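Local structure of geranyltranstransferase (Campylobacter jejuni, 3NPK) at residues I72-L77 and F90-P95; Q45-V50 and D64-L69; L31-K36 and P95-S100; L138-G143 and T175-A180; F211-D216 and N238-L243. The protein probably catalyses the condensation of geranyl diphosphate with isopentenyl diphosphate to farnesyl diphosphate, releasing pyrophosphate. One frame throughout, in Å; residues are numbered along the deposited sequence.

Contact 1: residues I72-L77 and F90-P95; sequences IHTYSL and FRRGIP. With PPV (pyrophosphate), chain C.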
# COMPACT_ATOMS: atom_id res chain seq x y z
N ILE A 72 6.76 -1.71 -5.07
CA ILE A 72 6.99 -1.10 -3.77
C ILE A 72 8.21 -0.22 -3.83
O ILE A 72 8.20 0.91 -3.37
CB ILE A 72 7.23 -2.16 -2.67
CG1 ILE A 72 5.91 -2.87 -2.36
CG2 ILE A 72 7.91 -1.54 -1.41
CD1 ILE A 72 4.87 -1.97 -1.71
N HIS A 73 9.29 -0.76 -4.39
CA HIS A 73 10.53 0.00 -4.43
C HIS A 73 10.35 1.30 -5.22
O HIS A 73 10.78 2.38 -4.79
CB HIS A 73 11.65 -0.87 -4.98
CG HIS A 73 12.96 -0.18 -5.04
ND1 HIS A 73 13.67 -0.00 -6.20
CD2 HIS A 73 13.68 0.42 -4.06
CE1 HIS A 73 14.79 0.65 -5.93
NE2 HIS A 73 14.81 0.94 -4.64
N THR A 74 9.73 1.20 -6.39
CA THR A 74 9.51 2.40 -7.21
C THR A 74 8.61 3.41 -6.51
O THR A 74 8.89 4.63 -6.55
CB THR A 74 8.97 2.01 -8.60
OG1 THR A 74 10.00 1.33 -9.31
CG2 THR A 74 8.55 3.25 -9.41
N TYR A 75 7.53 2.95 -5.86
CA TYR A 75 6.66 3.91 -5.14
C TYR A 75 7.50 4.66 -4.10
O TYR A 75 7.38 5.88 -3.94
CB TYR A 75 5.41 3.24 -4.54
CG TYR A 75 5.32 3.28 -3.02
CD1 TYR A 75 5.06 4.47 -2.34
CD2 TYR A 75 5.47 2.12 -2.26
CE1 TYR A 75 4.99 4.51 -0.96
CE2 TYR A 75 5.38 2.14 -0.88
CZ TYR A 75 5.16 3.34 -0.24
OH TYR A 75 5.09 3.41 1.14
N SER A 76 8.39 3.95 -3.42
CA SER A 76 9.15 4.57 -2.35
C SER A 76 10.08 5.64 -2.89
O SER A 76 10.28 6.68 -2.26
CB SER A 76 9.92 3.51 -1.53
OG SER A 76 11.11 3.07 -2.17
N LEU A 77 10.64 5.40 -4.08
CA LEU A 77 11.52 6.39 -4.69
C LEU A 77 10.75 7.65 -5.07
O LEU A 77 11.24 8.76 -4.87
CB LEU A 77 12.20 5.83 -5.93
CG LEU A 77 13.06 4.58 -5.72
CD1 LEU A 77 13.76 4.19 -7.00
CD2 LEU A 77 14.08 4.77 -4.59
N PHE A 90 15.61 14.86 -10.53
CA PHE A 90 15.82 13.75 -11.46
C PHE A 90 15.94 12.42 -10.73
O PHE A 90 16.39 12.36 -9.58
CB PHE A 90 17.10 13.95 -12.26
CG PHE A 90 17.09 15.19 -13.10
CD1 PHE A 90 16.58 15.17 -14.38
CD2 PHE A 90 17.59 16.39 -12.60
CE1 PHE A 90 16.56 16.31 -15.15
CE2 PHE A 90 17.57 17.53 -13.36
CZ PHE A 90 17.06 17.49 -14.65
N ARG A 91 15.53 11.35 -11.41
CA ARG A 91 15.64 9.98 -10.89
C ARG A 91 15.68 9.04 -12.10
O ARG A 91 14.93 9.21 -13.04
CB ARG A 91 14.44 9.65 -9.99
CG ARG A 91 14.24 8.16 -9.66
CD ARG A 91 15.25 7.65 -8.66
NE ARG A 91 15.00 8.20 -7.34
CZ ARG A 91 15.63 7.80 -6.24
NH1 ARG A 91 15.34 8.37 -5.08
NH2 ARG A 91 16.54 6.83 -6.30
N ARG A 92 16.58 8.06 -12.07
CA ARG A 92 16.70 7.09 -13.16
C ARG A 92 16.86 7.75 -14.53
O ARG A 92 16.40 7.24 -15.56
CB ARG A 92 15.51 6.12 -13.13
CG ARG A 92 15.56 5.16 -11.95
CD ARG A 92 14.26 4.39 -11.78
NE ARG A 92 14.40 3.33 -10.78
CZ ARG A 92 13.40 2.55 -10.38
NH1 ARG A 92 12.18 2.69 -10.90
NH2 ARG A 92 13.60 1.62 -9.46
N GLY A 93 17.52 8.90 -14.54
CA GLY A 93 17.89 9.53 -15.80
C GLY A 93 16.85 10.45 -16.41
O GLY A 93 17.09 11.05 -17.46
N ILE A 94 15.70 10.58 -15.76
CA ILE A 94 14.64 11.45 -16.25
C ILE A 94 14.18 12.39 -15.13
O ILE A 94 14.51 12.17 -13.97
CB ILE A 94 13.43 10.63 -16.75
CG1 ILE A 94 12.91 9.69 -15.66
CG2 ILE A 94 13.81 9.83 -17.99
CD1 ILE A 94 11.51 9.17 -15.95
N PRO A 95 13.43 13.44 -15.48
CA PRO A 95 12.86 14.28 -14.41
C PRO A 95 11.95 13.46 -13.50
O PRO A 95 11.33 12.49 -13.92
CB PRO A 95 12.05 15.33 -15.17
CG PRO A 95 12.73 15.42 -16.51
CD PRO A 95 13.16 14.00 -16.82
O11 PPV C . 18.15 2.74 -4.82
P1 PPV C . 18.64 1.71 -6.00
O21 PPV C . 20.27 1.72 -6.18
O31 PPV C . 18.23 0.34 -5.69
OPP PPV C . 18.00 2.32 -7.39
P2 PPV C . 17.36 1.53 -8.67
O12 PPV C . 17.02 2.77 -9.70
O22 PPV C . 15.93 0.84 -8.27
O32 PPV C . 18.31 0.58 -9.28
O HOH W 1 11.69 -0.62 -9.96
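Arg92 starts with CG anti to its own carbonyl carbon (chi1 -71°) and then runs extended from CG to NE, which carries its guanidinium from the hairpin turn to the flank of the helix at Thr74 and Leu77. Arg91 starts with CG anti to the backbone N and bends at chi2 and chi3, folding its own guanidinium back beside Leu77. Arg92 is the hub. Its NH1 gives a hydrogen bond of 3.0 Å to Thr74 OG1, which lies close to the guanidinium plane. A water joins Thr74 OG1 to Arg92 NH2, accepting from the latter at 3.0 Å. On the ligand side Arg92 NE points almost straight (175°) at pyrophosphate O12, 2.9 Å away, while NH2 reaches O22, whose position is less certain. Leu77 splits its branches between the two arginines: CD1 sits over a face of the Arg92 guanidinium, 3.6 Å from Arg92 NH2, and CD2 over a face of Arg91, 3.6 Å from Arg91 NH2. This apolar cover, with the in-plane bonds, limits how the Arg92 group can turn and presents it to the phosphate. His73 belongs to the same pyrophosphate pocket, completed by residues such as Lys40 and Arg43. Arg91 and Arg92 belong to a type I' turn linking strands 90-91 and 94-95. Arg91 is salt-bridged to Asp81, just beyond helix 59-80, and Arg92 NH1 also bonds Met34 O on helix 27-37, where Ile94 packs on Leu33; the far side of helix 59-80, at Ile72 and Tyr75, meets helices 103-122 and 147-156.

Contact 2: residues Q45-V50 and D64-L69; sequences QLLLSV and DVALAL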
# COMPACT_ATOMS: atom_id res chain seq x y z
N GLN A 45 15.80 -9.35 -8.77
CA GLN A 45 16.80 -10.36 -9.14
C GLN A 45 17.22 -11.26 -7.98
O GLN A 45 17.49 -12.46 -8.17
CB GLN A 45 18.01 -9.73 -9.83
CG GLN A 45 17.65 -9.08 -11.18
CD GLN A 45 16.93 -10.06 -12.10
OE1 GLN A 45 17.24 -11.25 -12.10
NE2 GLN A 45 15.97 -9.58 -12.87
N LEU A 46 17.28 -10.70 -6.77
CA LEU A 46 17.54 -11.54 -5.59
C LEU A 46 16.45 -12.60 -5.44
O LEU A 46 16.74 -13.78 -5.24
CB LEU A 46 17.60 -10.70 -4.32
CG LEU A 46 18.84 -9.81 -4.16
CD1 LEU A 46 18.61 -8.93 -2.95
CD2 LEU A 46 20.10 -10.66 -4.00
N LEU A 47 15.19 -12.18 -5.56
CA LEU A 47 14.08 -13.10 -5.40
C LEU A 47 14.13 -14.18 -6.49
O LEU A 47 14.00 -15.38 -6.21
CB LEU A 47 12.74 -12.35 -5.46
CG LEU A 47 11.49 -13.23 -5.33
CD1 LEU A 47 10.36 -12.48 -4.65
CD2 LEU A 47 11.00 -13.79 -6.67
N LEU A 48 14.30 -13.75 -7.74
CA LEU A 48 14.26 -14.70 -8.85
C LEU A 48 15.45 -15.66 -8.81
O LEU A 48 15.34 -16.81 -9.24
CB LEU A 48 14.22 -13.95 -10.19
CG LEU A 48 12.96 -13.12 -10.41
CD1 LEU A 48 13.14 -12.19 -11.61
CD2 LEU A 48 11.74 -14.04 -10.59
N SER A 49 16.58 -15.20 -8.27
CA SER A 49 17.76 -16.06 -8.16
C SER A 49 17.48 -17.19 -7.18
O SER A 49 17.81 -18.36 -7.44
CB SER A 49 18.99 -15.26 -7.69
OG SER A 49 19.41 -14.30 -8.65
N VAL A 50 16.87 -16.85 -6.04
CA VAL A 50 16.50 -17.89 -5.08
C VAL A 50 15.58 -18.93 -5.75
O VAL A 50 15.84 -20.13 -5.68
CB VAL A 50 15.82 -17.31 -3.82
CG1 VAL A 50 15.30 -18.45 -2.92
CG2 VAL A 50 16.80 -16.41 -3.05
N ASP A 64 5.64 -12.34 -11.04
CA ASP A 64 4.66 -11.41 -10.47
C ASP A 64 5.07 -10.98 -9.06
O ASP A 64 4.77 -9.88 -8.64
CB ASP A 64 3.27 -12.04 -10.38
CG ASP A 64 2.55 -12.11 -11.72
OD1 ASP A 64 2.94 -11.38 -12.66
OD2 ASP A 64 1.58 -12.90 -11.81
N VAL A 65 5.75 -11.86 -8.33
CA VAL A 65 6.16 -11.52 -6.97
C VAL A 65 7.33 -10.54 -7.05
O VAL A 65 7.39 -9.56 -6.29
CB VAL A 65 6.53 -12.80 -6.15
CG1 VAL A 65 6.80 -12.44 -4.70
CG2 VAL A 65 5.41 -13.83 -6.25
N ALA A 66 8.26 -10.79 -7.97
CA ALA A 66 9.34 -9.84 -8.24
C ALA A 66 8.76 -8.49 -8.65
O ALA A 66 9.28 -7.43 -8.25
CB ALA A 66 10.26 -10.38 -9.34
N LEU A 67 7.70 -8.51 -9.46
CA LEU A 67 7.05 -7.28 -9.90
C LEU A 67 6.51 -6.48 -8.71
O LEU A 67 6.70 -5.26 -8.63
CB LEU A 67 5.92 -7.60 -10.88
CG LEU A 67 5.36 -6.40 -11.64
CD1 LEU A 67 6.48 -5.77 -12.47
CD2 LEU A 67 4.23 -6.87 -12.53
N ALA A 68 5.85 -7.17 -7.78
CA ALA A 68 5.34 -6.52 -6.58
C ALA A 68 6.46 -5.81 -5.80
O ALA A 68 6.27 -4.67 -5.33
CB ALA A 68 4.64 -7.54 -5.70
N LEU A 69 7.60 -6.48 -5.66
CA LEU A 69 8.76 -5.89 -4.99
C LEU A 69 9.21 -4.61 -5.67
O LEU A 69 9.47 -3.61 -4.99
CB LEU A 69 9.94 -6.86 -4.97
CG LEU A 69 9.99 -7.87 -3.85
CD1 LEU A 69 11.03 -8.93 -4.22
CD2 LEU A 69 10.32 -7.19 -2.52
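Leu47 buries the most surface here, and it does so with the ends of its side chain. Its CG is anti to the backbone N (chi1 179°), so both methyls reach from helix 42-54 across to helix 59-80, a consecutive antiparallel pair whose short segment axes come within 9.2 Å at 158°. CD1 does most of the work: it lies 3.6 Å from Val65 CG1 and 3.6 Å from Leu69 CD1, so it sits between two side chains one helical turn apart. The Leu47 chain crosses Val65 at about a right angle and Leu69 obliquely. CD2, the other branch, faces the backbone at Ala66, 4.3 Å from Ala66 N.

Ala66 is the second large contributor. Here the backbones come nearest, with Leu47 CA and Ala66 CA 6.4 Å apart. Its CB is met by the branching end of Leu48, whose CG stands 4.0 Å off with both methyls at nearly the same range. Leu69, the third, has CG anti to its carbonyl carbon and brings CD1 alongside CB as well as CD1 of Leu47.

Phe9 of helix 5-14 packs against Leu48 and Ala66, whereas Met185 of helix 164-189 touches Leu47 and Val65, so the seam lies inside the helical bundle. No hydrogen bond crosses between the segments. Every side-chain contact is aliphatic, which implies that the two helices are held here by complementary shape and exclusion of water, without a directional polar bond to fix their registration.

Contact 3: residues L31-K36 and P95-S100; sequences LALMLK and PTLHKS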
# COMPACT_ATOMS: atom_id res chain seq x y z
N LEU A 31 2.10 6.51 -14.30
CA LEU A 31 2.29 5.21 -13.62
C LEU A 31 3.47 4.45 -14.20
O LEU A 31 4.25 3.83 -13.46
CB LEU A 31 1.02 4.34 -13.75
CG LEU A 31 -0.17 4.60 -12.82
CD1 LEU A 31 -1.44 3.93 -13.33
CD2 LEU A 31 0.14 4.12 -11.39
N ALA A 32 3.59 4.46 -15.52
CA ALA A 32 4.61 3.67 -16.20
C ALA A 32 5.99 4.31 -16.17
O ALA A 32 7.00 3.63 -16.23
CB ALA A 32 4.19 3.42 -17.66
N LEU A 33 6.03 5.64 -16.09
CA LEU A 33 7.25 6.38 -16.39
C LEU A 33 8.46 5.91 -15.59
O LEU A 33 9.51 5.62 -16.16
CB LEU A 33 7.00 7.87 -16.16
CG LEU A 33 8.03 8.84 -16.74
CD1 LEU A 33 8.03 8.73 -18.26
CD2 LEU A 33 7.73 10.26 -16.29
N MSE A 34 8.33 5.86 -14.27
CA MSE A 34 9.47 5.48 -13.43
C MSE A 34 9.79 4.00 -13.48
O MSE A 34 10.94 3.61 -13.29
CB MSE A 34 9.26 5.91 -11.99
CG MSE A 34 9.71 7.30 -11.68
SE MSE A 34 11.61 7.70 -12.13
CE MSE A 34 11.40 9.64 -12.18
N LEU A 35 8.77 3.18 -13.74
CA LEU A 35 8.99 1.74 -13.87
C LEU A 35 9.81 1.43 -15.11
O LEU A 35 10.67 0.55 -15.09
CB LEU A 35 7.65 1.01 -13.92
CG LEU A 35 6.85 1.03 -12.62
CD1 LEU A 35 5.45 0.50 -12.91
CD2 LEU A 35 7.55 0.18 -11.56
N LYS A 36 9.53 2.16 -16.19
CA LYS A 36 10.21 1.92 -17.45
C LYS A 36 11.55 2.60 -17.57
O LYS A 36 12.42 2.15 -18.33
CB LYS A 36 9.32 2.38 -18.61
CG LYS A 36 8.19 1.44 -18.92
CD LYS A 36 7.68 1.65 -20.35
CE LYS A 36 6.73 2.82 -20.44
NZ LYS A 36 6.48 3.25 -21.84
N PRO A 95 13.43 13.44 -15.48
CA PRO A 95 12.86 14.28 -14.41
C PRO A 95 11.95 13.46 -13.50
O PRO A 95 11.33 12.49 -13.92
CB PRO A 95 12.05 15.33 -15.17
CG PRO A 95 12.73 15.42 -16.51
CD PRO A 95 13.16 14.00 -16.82
N THR A 96 11.90 13.85 -12.24
CA THR A 96 10.97 13.22 -11.31
C THR A 96 9.52 13.51 -11.68
O THR A 96 9.23 14.47 -12.41
CB THR A 96 11.27 13.67 -9.89
OG1 THR A 96 11.51 15.09 -9.92
CG2 THR A 96 12.52 12.96 -9.37
N LEU A 97 8.59 12.68 -11.18
CA LEU A 97 7.18 12.84 -11.56
C LEU A 97 6.60 14.19 -11.16
O LEU A 97 5.72 14.72 -11.83
CB LEU A 97 6.30 11.74 -10.96
CG LEU A 97 6.43 10.36 -11.59
CD1 LEU A 97 5.47 9.41 -10.89
CD2 LEU A 97 6.21 10.41 -13.09
N HIS A 98 7.06 14.75 -10.04
CA HIS A 98 6.47 16.01 -9.62
C HIS A 98 6.98 17.16 -10.49
O HIS A 98 6.35 18.22 -10.52
CB HIS A 98 6.70 16.28 -8.13
CG HIS A 98 8.13 16.35 -7.74
ND1 HIS A 98 8.87 15.23 -7.43
CD2 HIS A 98 8.97 17.40 -7.64
CE1 HIS A 98 10.11 15.59 -7.13
NE2 HIS A 98 10.19 16.90 -7.25
N LYS A 99 8.09 16.96 -11.19
CA LYS A 99 8.58 17.96 -12.15
C LYS A 99 7.92 17.79 -13.52
O LYS A 99 7.54 18.78 -14.15
CB LYS A 99 10.09 17.86 -12.29
CG LYS A 99 10.87 18.03 -10.97
CD LYS A 99 10.73 19.44 -10.42
CE LYS A 99 11.29 20.45 -11.41
NZ LYS A 99 11.36 21.83 -10.84
N SER A 100 7.79 16.56 -13.99
CA SER A 100 7.17 16.31 -15.29
C SER A 100 5.67 16.55 -15.28
O SER A 100 5.10 17.01 -16.28
CB SER A 100 7.43 14.89 -15.77
OG SER A 100 8.76 14.76 -16.23
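Within the all-helical terpene-synthase fold of polyprenyl synthetases, the segment 31-36 of helix 27-37 packs against the chain where strand 94-95 runs into the short helix 97-100. The close-fitting part is built on Met34, present as selenomethionine, and on a leucine pair. Bent at chi2 (-55°), the Met34 side chain brings CE to the backbone just ahead of the helix: CE lies 3.3 Å from Pro95 O and 3.7 Å from Thr96 CA. Thr96 holds the N-cap position, but its OG1 makes no capping bond and is hydrogen-bonded to Ala88 O instead. Thr96 O takes bonds from both Lys99 N and Ser100 N, which tightens this first turn. Behind Met34 the packing continues onto Thr74 of helix 59-80, and Leu97 is backed by Ile78 of that helix and by Val109 of helix 103-122. Leu33, partly exposed, meets Leu97 at the rim, the two chains sliding past each other in opposite directions.

The loose side belongs to Pro95, which keeps its ring well back, and to Ser100, which is exposed and only skirts segment 31-36. No hydrogen bond spans the segments; the selenomethionine chain and the leucine pair carry the packing. In that pair Leu97 CD2 meets both CB and CD2 of Leu33, the latter at 3.5 Å.

Contact 4: residues L138-G143 and T175-A180; sequences LAFNAG and TARLIA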
# COMPACT_ATOMS: atom_id res chain seq x y z
N LEU A 138 6.02 -9.00 2.62
CA LEU A 138 6.16 -7.71 1.95
C LEU A 138 5.59 -6.57 2.78
O LEU A 138 6.23 -5.52 2.90
CB LEU A 138 5.48 -7.73 0.58
CG LEU A 138 5.74 -6.50 -0.29
CD1 LEU A 138 7.23 -6.33 -0.58
CD2 LEU A 138 4.96 -6.66 -1.61
N ALA A 139 4.39 -6.74 3.33
CA ALA A 139 3.76 -5.63 4.06
C ALA A 139 4.50 -5.32 5.37
O ALA A 139 4.54 -4.17 5.80
CB ALA A 139 2.28 -5.92 4.34
N PHE A 140 5.07 -6.34 6.00
CA PHE A 140 5.86 -6.10 7.21
C PHE A 140 7.11 -5.31 6.86
O PHE A 140 7.37 -4.24 7.44
CB PHE A 140 6.25 -7.44 7.87
CG PHE A 140 7.05 -7.27 9.13
CD1 PHE A 140 8.44 -7.21 9.10
CD2 PHE A 140 6.40 -7.18 10.35
CE1 PHE A 140 9.18 -7.07 10.27
CE2 PHE A 140 7.14 -7.04 11.53
CZ PHE A 140 8.51 -7.00 11.49
N ASN A 141 7.87 -5.79 5.88
CA ASN A 141 9.16 -5.18 5.59
C ASN A 141 9.10 -3.86 4.82
O ASN A 141 10.02 -3.03 4.95
CB ASN A 141 10.07 -6.18 4.89
CG ASN A 141 10.52 -7.28 5.84
OD1 ASN A 141 11.34 -7.05 6.72
ND2 ASN A 141 9.94 -8.47 5.69
N ALA A 142 8.05 -3.68 4.03
CA ALA A 142 7.86 -2.45 3.25
C ALA A 142 7.09 -1.38 4.00
O ALA A 142 7.09 -0.22 3.59
CB ALA A 142 7.15 -2.75 1.94
N GLY A 143 6.42 -1.77 5.09
CA GLY A 143 5.54 -0.86 5.79
C GLY A 143 6.17 -0.22 7.01
O GLY A 143 7.40 -0.02 7.06
N THR A 175 16.45 0.43 4.27
CA THR A 175 16.80 -0.35 3.07
C THR A 175 17.04 -1.83 3.28
O THR A 175 16.73 -2.64 2.40
CB THR A 175 18.01 0.22 2.34
OG1 THR A 175 19.10 0.31 3.25
CG2 THR A 175 17.72 1.63 1.85
N ALA A 176 17.59 -2.22 4.43
CA ALA A 176 18.00 -3.62 4.55
C ALA A 176 16.81 -4.57 4.64
O ALA A 176 16.86 -5.67 4.11
CB ALA A 176 18.93 -3.84 5.73
N ARG A 177 15.74 -4.16 5.32
CA ARG A 177 14.63 -5.08 5.51
C ARG A 177 13.95 -5.47 4.20
O ARG A 177 13.57 -6.62 4.03
CB ARG A 177 13.62 -4.58 6.56
CG ARG A 177 14.11 -4.90 8.00
CD ARG A 177 13.08 -4.63 9.07
NE ARG A 177 13.63 -4.97 10.38
CZ ARG A 177 12.94 -5.03 11.51
NH1 ARG A 177 11.64 -4.77 11.52
NH2 ARG A 177 13.55 -5.38 12.63
N LEU A 178 13.84 -4.54 3.25
CA LEU A 178 13.23 -4.87 1.96
C LEU A 178 14.13 -5.78 1.12
O LEU A 178 13.63 -6.66 0.39
CB LEU A 178 12.86 -3.59 1.19
CG LEU A 178 11.97 -3.85 -0.05
CD1 LEU A 178 10.66 -4.48 0.33
CD2 LEU A 178 11.73 -2.56 -0.82
N ILE A 179 15.45 -5.60 1.22
CA ILE A 179 16.41 -6.51 0.57
C ILE A 179 16.31 -7.92 1.17
O ILE A 179 16.23 -8.92 0.44
CB ILE A 179 17.85 -5.94 0.66
CG1 ILE A 179 17.96 -4.70 -0.24
CG2 ILE A 179 18.88 -6.98 0.26
CD1 ILE A 179 19.15 -3.83 0.03
N ALA A 180 16.30 -8.00 2.49
CA ALA A 180 16.08 -9.28 3.18
C ALA A 180 14.74 -9.91 2.78
O ALA A 180 14.64 -11.13 2.56
CB ALA A 180 16.14 -9.07 4.70
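Helices 128-142 and 164-189 run antiparallel here, their short segment axes 8.7 Å apart at 160°, and come closest at Asn141 and Leu178, whose CA atoms are 5.5 Å apart. This is helix-to-helix packing near the middle of the terpene-synthase bundle. At the closest point Asn141, with CG anti to its carbonyl carbon (chi1 -70°), sets its amide across the start of the Arg177 side chain at about a right angle, OD1 3.4 Å from Arg177 CB. That is packing, for the polar needs of the amide are met by other residues, OD1 by Tyr201 OH of helix 194-220 and ND2 by Thr137 O one turn back.

On one flank, the extended Arg177 chain carries its guanidinium obliquely to the Phe140 ring, the two planes 21° apart and Arg177 NH1 3.6 Å from Phe140 CE1; NH1 also has a weak hydrogen bond to Asn145 O in the loop after helix 128-142. The other flank is aliphatic and buried. There Leu138 and Leu178, both with CG anti to the backbone N, lie side by side, pointing the same way, and both touch Leu69 of helix 59-80. Ala142 fills in beside them, its CB 4.2 Å from Leu178 CD1. The leucines themselves meet methyl to methyl, Leu138 CD1 to Leu178 CD1, at 4.0 Å.

Contact 5: residues F211-D216 and N238-L243; sequences FQINDD and NSFVNL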
# COMPACT_ATOMS: atom_id res chain seq x y z
N PHE A 211 25.99 -2.38 2.07
CA PHE A 211 25.85 -1.43 0.98
C PHE A 211 25.87 0.01 1.49
O PHE A 211 26.46 0.88 0.86
CB PHE A 211 24.55 -1.67 0.20
CG PHE A 211 24.49 -3.00 -0.51
CD1 PHE A 211 25.65 -3.70 -0.81
CD2 PHE A 211 23.28 -3.52 -0.91
CE1 PHE A 211 25.59 -4.91 -1.47
CE2 PHE A 211 23.21 -4.73 -1.57
CZ PHE A 211 24.37 -5.43 -1.86
N GLN A 212 25.22 0.26 2.62
CA GLN A 212 25.15 1.61 3.16
C GLN A 212 26.49 2.08 3.72
O GLN A 212 26.87 3.25 3.54
CB GLN A 212 24.05 1.71 4.21
CG GLN A 212 22.66 1.59 3.62
CD GLN A 212 22.42 2.60 2.52
OE1 GLN A 212 22.73 3.78 2.66
NE2 GLN A 212 21.88 2.13 1.40
N ILE A 213 27.21 1.19 4.39
CA ILE A 213 28.55 1.54 4.88
C ILE A 213 29.44 1.85 3.70
O ILE A 213 30.17 2.84 3.71
CB ILE A 213 29.19 0.40 5.69
CG1 ILE A 213 28.34 0.07 6.91
CG2 ILE A 213 30.62 0.80 6.11
CD1 ILE A 213 28.81 -1.17 7.66
N ASN A 214 29.35 1.02 2.66
CA ASN A 214 30.12 1.24 1.43
C ASN A 214 29.84 2.61 0.82
O ASN A 214 30.77 3.28 0.37
CB ASN A 214 29.81 0.13 0.41
CG ASN A 214 30.58 0.31 -0.90
OD1 ASN A 214 31.81 0.26 -0.92
ND2 ASN A 214 29.85 0.52 -1.99
N ASP A 215 28.58 3.01 0.80
CA ASP A 215 28.22 4.34 0.30
C ASP A 215 28.86 5.46 1.11
O ASP A 215 29.37 6.43 0.54
CB ASP A 215 26.70 4.51 0.26
CG ASP A 215 26.06 3.70 -0.84
OD1 ASP A 215 26.79 3.15 -1.70
OD2 ASP A 215 24.81 3.59 -0.85
N ASP A 216 28.83 5.34 2.44
CA ASP A 216 29.44 6.36 3.29
C ASP A 216 30.94 6.45 3.05
O ASP A 216 31.54 7.52 3.11
CB ASP A 216 29.15 6.10 4.76
CG ASP A 216 27.71 6.41 5.15
OD1 ASP A 216 26.93 6.86 4.28
OD2 ASP A 216 27.37 6.21 6.34
N ASN A 238 24.97 12.51 9.33
CA ASN A 238 25.25 11.25 10.00
C ASN A 238 25.83 10.21 9.05
O ASN A 238 25.18 9.82 8.08
CB ASN A 238 23.98 10.67 10.62
CG ASN A 238 23.38 11.59 11.68
OD1 ASN A 238 23.98 11.81 12.74
ND2 ASN A 238 22.20 12.13 11.40
N SER A 239 27.04 9.75 9.32
CA SER A 239 27.60 8.71 8.47
C SER A 239 28.46 7.75 9.28
O SER A 239 28.95 8.09 10.36
CB SER A 239 28.40 9.31 7.31
OG SER A 239 29.79 9.32 7.56
N PHE A 240 28.62 6.54 8.76
CA PHE A 240 29.41 5.52 9.44
C PHE A 240 30.88 5.96 9.52
O PHE A 240 31.60 5.59 10.45
CB PHE A 240 29.30 4.18 8.71
CG PHE A 240 27.98 3.47 8.93
CD1 PHE A 240 27.73 2.78 10.10
CD2 PHE A 240 26.99 3.50 7.95
CE1 PHE A 240 26.53 2.12 10.29
CE2 PHE A 240 25.79 2.84 8.13
CZ PHE A 240 25.55 2.15 9.30
N VAL A 241 31.32 6.73 8.53
CA VAL A 241 32.69 7.22 8.50
C VAL A 241 32.92 8.28 9.58
O VAL A 241 33.95 8.28 10.25
CB VAL A 241 33.06 7.79 7.11
CG1 VAL A 241 34.46 8.38 7.14
CG2 VAL A 241 32.95 6.70 6.05
N ASN A 242 31.95 9.17 9.74
CA ASN A 242 32.05 10.20 10.78
C ASN A 242 32.09 9.60 12.18
O ASN A 242 32.85 10.06 13.03
CB ASN A 242 30.88 11.18 10.68
CG ASN A 242 30.99 12.09 9.48
OD1 ASN A 242 32.10 12.47 9.08
ND2 ASN A 242 29.85 12.47 8.90
N LEU A 243 31.29 8.58 12.41
CA LEU A 243 31.19 7.96 13.72
C LEU A 243 32.37 7.04 14.01
O LEU A 243 32.90 7.05 15.13
CB LEU A 243 29.89 7.15 13.84
CG LEU A 243 28.60 7.96 13.88
CD1 LEU A 243 27.40 7.03 13.94
CD2 LEU A 243 28.62 8.88 15.09
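Asp216 OD2 accepts a nearly straight hydrogen bond (171°) from Phe240 N, 2.7 Å away, and so ties the second aspartate-rich DDxxD motif of the polyprenyl synthetases, which opens with Asp215 and Asp216, to the start of helix 240-244. In this family such motifs typically bind diphosphate through magnesium, though no metal is modelled here. The N-H comes from above the carboxylate plane. Bound at a helix N-terminus, this carboxylate would probably be favoured in its charged form. The same OD2 lies 3.2 Å from Phe240 CD2.

Ile213, one turn earlier on helix 194-220, gives a CH-pi contact: its CG1 stands over the centre of a Phe240 ring face, 3.9 Å from the centroid. Val241 CG2 packs against Asp216 O at 3.4 Å.

Further out, Ser239 is the N-cap. Its OG accepts from Asn242 N and, weakly, from Val241 N, organising the turn that presents Phe240 N. Leu164 and Leu209 add to the packing round Phe240, and helix 246-265 backs Ile213 through Leu256. Asn238, which follows an unmodelled stretch, is anchored through both ends of its amide by Lys160 O and Leu162 N. The cap bond from Asn242 N to Ser239 OG measures 3.1 Å.

Contact 1 holds pyrophosphate directly, and contact 3 adjoins contact 1: their centres are 7 Å apart, they share Pro95, and Arg91 CG packs on Met34 SE at 3.6 Å. Contact 2 precedes contact 1 on helix 59-80, with centres 18 Å apart. Contact 4 joins both through that helix: Ile72 CG2 meets Ala142 CB at 3.6 Å, and Leu69 CD2 meets Leu138 CD1 at 3.7 Å. Contact 5 is 23 Å centre to centre from contact 1, lies on the opposite side of the chain's centre from contact 2, and meets contact 4 where Ile179 packs on Phe211. The Leu178 side chain is about 9 Å from pyrophosphate and that of Gln212 about 7 Å.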